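Local coordinates for protein aldehyde dehydrogenase 12 (Zea mays, PDB 6D97) that probably oxidises L-glutamate gamma-semialdehyde to glutamate with NAD+, as the last enzyme of proline catabolism in plants, at residues L334-N339 / S343-K348. Sequence-based numbering, arbitrary orientation.
Sequences LFMHKN and SGLLEK
Met336, near the end of strand 331-337, meets Leu345 and Leu346 in the first turn of helix 345-354, and the residues within touching distance are these three apolar side chains. Along the strand, Leu334 and Met336 point toward the helix, whereas Phe335, between them, turns to the other face of the sheet and packs on Trp299 and Ile301. A long, unbranched thioether suits position 336, because the CA atoms of Met336 and Leu345 are still 9.7 Å apart. The methionine chain runs extended as far as the sulfur and then bends (chi3 52°), which divides its end between two leucines. SD lies against the branch point of Leu346, 3.8 Å from its CG, with both methyls almost as near; the terminal CE turns to Leu345 and comes 4.1 Å from its CD2. Leu345 also touches Leu302 of strand 298-302 and Ala313 of helix 309-321, so its branched side chain sits between the sheet and a second helix. At the end of the strand, His337 ND1 accepts a nearly straight bond in its ring plane from Asn339 N (3.1 Å), tying its ring to the backbone where the chain leaves the sheet. Ser343 OG accepts from Leu345 N at 3.2 Å, an ST turn at the helix start, while Gly344, the N-cap residue, takes a positive phi (84°) that favours glycine. A short loop thus folds the helix back onto its own strand, the beta-alpha unit of the alpha/beta catalytic domain of aldehyde dehydrogenases.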
ATOM      1  N   LEU A 334      24.935  26.499   9.488  1.00 29.16           N
ATOM      2  CA  LEU A 334      23.717  27.188   9.893  1.00 29.63           C
ATOM      3  C   LEU A 334      23.550  28.428   9.027  1.00 28.48           C
ATOM      4  O   LEU A 334      24.378  29.343   9.090  1.00 32.16           O
ATOM      5  CB  LEU A 334      23.773  27.566  11.379  1.00 28.30           C
ATOM      6  CG  LEU A 334      22.555  28.241  12.015  1.00 31.02           C
ATOM      7  CD1 LEU A 334      21.372  27.297  12.003  1.00 28.15           C
ATOM      8  CD2 LEU A 334      22.860  28.678  13.436  1.00 28.52           C
ATOM      9  N   PHE A 335      22.495  28.453   8.211  1.00 30.41           N
ATOM     10  CA  PHE A 335      22.136  29.622   7.406  1.00 30.50           C
ATOM     11  C   PHE A 335      21.136  30.449   8.210  1.00 30.65           C
ATOM     12  O   PHE A 335      19.955  30.103   8.294  1.00 30.02           O
ATOM     13  CB  PHE A 335      21.544  29.210   6.059  1.00 33.85           C
ATOM     14  CG  PHE A 335      22.467  28.381   5.206  1.00 40.94           C
ATOM     15  CD1 PHE A 335      23.362  28.983   4.335  1.00 42.15           C
ATOM     16  CD2 PHE A 335      22.417  26.996   5.252  1.00 31.96           C
ATOM     17  CE1 PHE A 335      24.205  28.221   3.542  1.00 34.12           C
ATOM     18  CE2 PHE A 335      23.253  26.229   4.460  1.00 35.57           C
ATOM     19  CZ  PHE A 335      24.148  26.842   3.604  1.00 30.37           C
ATOM     20  N   MET A 336      21.605  31.550   8.795  1.00 34.76           N
ATOM     21  CA  MET A 336      20.766  32.410   9.626  1.00 40.28           C
ATOM     22  C   MET A 336      20.131  33.507   8.778  1.00 36.68           C
ATOM     23  O   MET A 336      20.840  34.317   8.172  1.00 47.14           O
ATOM     24  CB  MET A 336      21.579  33.046  10.753  1.00 33.74           C
ATOM     25  CG  MET A 336      22.117  32.094  11.802  1.00 38.75           C
ATOM     26  SD  MET A 336      22.947  33.035  13.092  1.00 40.86           S
ATOM     27  CE  MET A 336      21.652  34.207  13.492  1.00 41.53           C
ATOM     28  N   HIS A 337      18.799  33.549   8.750  1.00 34.52           N
ATOM     29  CA  HIS A 337      18.118  34.696   8.167  1.00 35.44           C
ATOM     30  C   HIS A 337      18.444  35.945   8.977  1.00 38.40           C
ATOM     31  O   HIS A 337      18.552  35.895  10.205  1.00 34.62           O
ATOM     32  CB  HIS A 337      16.605  34.471   8.128  1.00 37.52           C
ATOM     33  CG  HIS A 337      15.870  35.452   7.263  1.00 41.80           C
ATOM     34  ND1 HIS A 337      15.755  36.788   7.581  1.00 42.31           N
ATOM     35  CD2 HIS A 337      15.213  35.288   6.091  1.00 41.29           C
ATOM     36  CE1 HIS A 337      15.062  37.406   6.641  1.00 43.06           C
ATOM     37  NE2 HIS A 337      14.721  36.518   5.725  1.00 42.00           N
ATOM     38  N   LYS A 338      18.605  37.073   8.278  1.00 47.25           N
ATOM     39  CA  LYS A 338      19.046  38.305   8.931  1.00 45.56           C
ATOM     40  C   LYS A 338      18.143  38.693  10.096  1.00 44.89           C
ATOM     41  O   LYS A 338      18.608  39.305  11.065  1.00 49.17           O
ATOM     42  CB  LYS A 338      19.108  39.440   7.906  1.00 46.80           C
ATOM     43  CG  LYS A 338      19.895  40.660   8.358  1.00 55.39           C
ATOM     44  CD  LYS A 338      19.933  41.723   7.267  1.00 56.44           C
ATOM     45  CE  LYS A 338      20.747  42.935   7.695  1.00 60.36           C
ATOM     46  NZ  LYS A 338      20.177  43.601   8.900  1.00 68.75           N
ATOM     47  N   ASN A 339      16.857  38.328  10.030  1.00 37.42           N
ATOM     48  CA  ASN A 339      15.933  38.650  11.112  1.00 40.93           C
ATOM     49  C   ASN A 339      16.368  38.031  12.433  1.00 45.13           C
ATOM     50  O   ASN A 339      16.034  38.553  13.502  1.00 57.43           O
ATOM     51  CB  ASN A 339      14.520  38.187  10.757  1.00 46.01           C
ATOM     52  CG  ASN A 339      13.969  38.885   9.533  1.00 44.40           C
ATOM     53  OD1 ASN A 339      14.551  39.852   9.042  1.00 42.36           O
ATOM     54  ND2 ASN A 339      12.838  38.401   9.036  1.00 48.87           N
ATOM     55  N   SER A 343      18.082  38.424  17.543  1.00 38.08           N
ATOM     56  CA  SER A 343      17.225  37.618  18.402  1.00 38.10           C
ATOM     57  C   SER A 343      17.900  37.201  19.701  1.00 42.33           C
ATOM     58  O   SER A 343      17.206  36.793  20.637  1.00 49.54           O
ATOM     59  CB  SER A 343      16.767  36.367  17.647  1.00 35.76           C
ATOM     60  OG  SER A 343      17.871  35.545  17.305  1.00 35.11           O
ATOM     61  N   GLY A 344      19.224  37.297  19.783  1.00 34.58           N
ATOM     62  CA  GLY A 344      19.962  36.703  20.875  1.00 33.46           C
ATOM     63  C   GLY A 344      20.283  35.235  20.692  1.00 36.25           C
ATOM     64  O   GLY A 344      20.773  34.603  21.635  1.00 35.41           O
ATOM     65  N   LEU A 345      20.024  34.678  19.506  1.00 38.84           N
ATOM     66  CA  LEU A 345      20.231  33.251  19.278  1.00 42.58           C
ATOM     67  C   LEU A 345      21.700  32.871  19.424  1.00 35.33           C
ATOM     68  O   LEU A 345      22.038  31.936  20.158  1.00 40.09           O
ATOM     69  CB  LEU A 345      19.724  32.864  17.888  1.00 41.70           C
ATOM     70  CG  LEU A 345      20.124  31.453  17.459  1.00 34.44           C
ATOM     71  CD1 LEU A 345      19.182  30.431  18.066  1.00 31.00           C
ATOM     72  CD2 LEU A 345      20.167  31.334  15.951  1.00 37.92           C
ATOM     73  N   LEU A 346      22.586  33.575  18.713  1.00 37.70           N
ATOM     74  CA  LEU A 346      24.008  33.248  18.762  1.00 39.28           C
ATOM     75  C   LEU A 346      24.557  33.384  20.176  1.00 38.56           C
ATOM     76  O   LEU A 346      25.402  32.589  20.603  1.00 46.58           O
ATOM     77  CB  LEU A 346      24.790  34.140  17.796  1.00 39.47           C
ATOM     78  CG  LEU A 346      24.743  33.771  16.312  1.00 45.96           C
ATOM     79  CD1 LEU A 346      25.535  34.779  15.486  1.00 47.83           C
ATOM     80  CD2 LEU A 346      25.272  32.356  16.102  1.00 37.32           C
ATOM     81  N   GLU A 347      24.083  34.390  20.916  1.00 42.75           N
ATOM     82  CA  GLU A 347      24.501  34.553  22.306  1.00 43.18           C
ATOM     83  C   GLU A 347      24.088  33.352  23.146  1.00 43.33           C
ATOM     84  O   GLU A 347      24.873  32.860  23.966  1.00 34.53           O
ATOM     85  CB  GLU A 347      23.918  35.845  22.885  1.00 43.92           C
ATOM     86  CG  GLU A 347      24.549  37.121  22.339  1.00 48.39           C
ATOM     87  CD  GLU A 347      24.145  37.418  20.902  1.00 63.49           C
ATOM     88  OE1 GLU A 347      23.162  36.809  20.424  1.00 58.53           O
ATOM     89  OE2 GLU A 347      24.812  38.254  20.251  1.00 66.85           O
ATOM     90  N   LYS A 348      22.861  32.857  22.946  1.00 44.58           N
ATOM     91  CA  LYS A 348      22.419  31.666  23.666  1.00 39.68           C
ATOM     92  C   LYS A 348      23.186  30.430  23.213  1.00 36.14           C
ATOM     93  O   LYS A 348      23.492  29.553  24.029  1.00 40.86           O
ATOM     94  CB  LYS A 348      20.916  31.461  23.484  1.00 33.68           C
ATOM     95  CG  LYS A 348      20.065  32.587  24.041  1.00 46.52           C
ATOM     96  CD  LYS A 348      18.638  32.508  23.514  1.00 54.69           C
ATOM     97  CE  LYS A 348      17.796  33.679  23.997  1.00 42.20           C
ATOM     98  NZ  LYS A 348      17.577  33.648  25.471  1.00 36.89           N
TER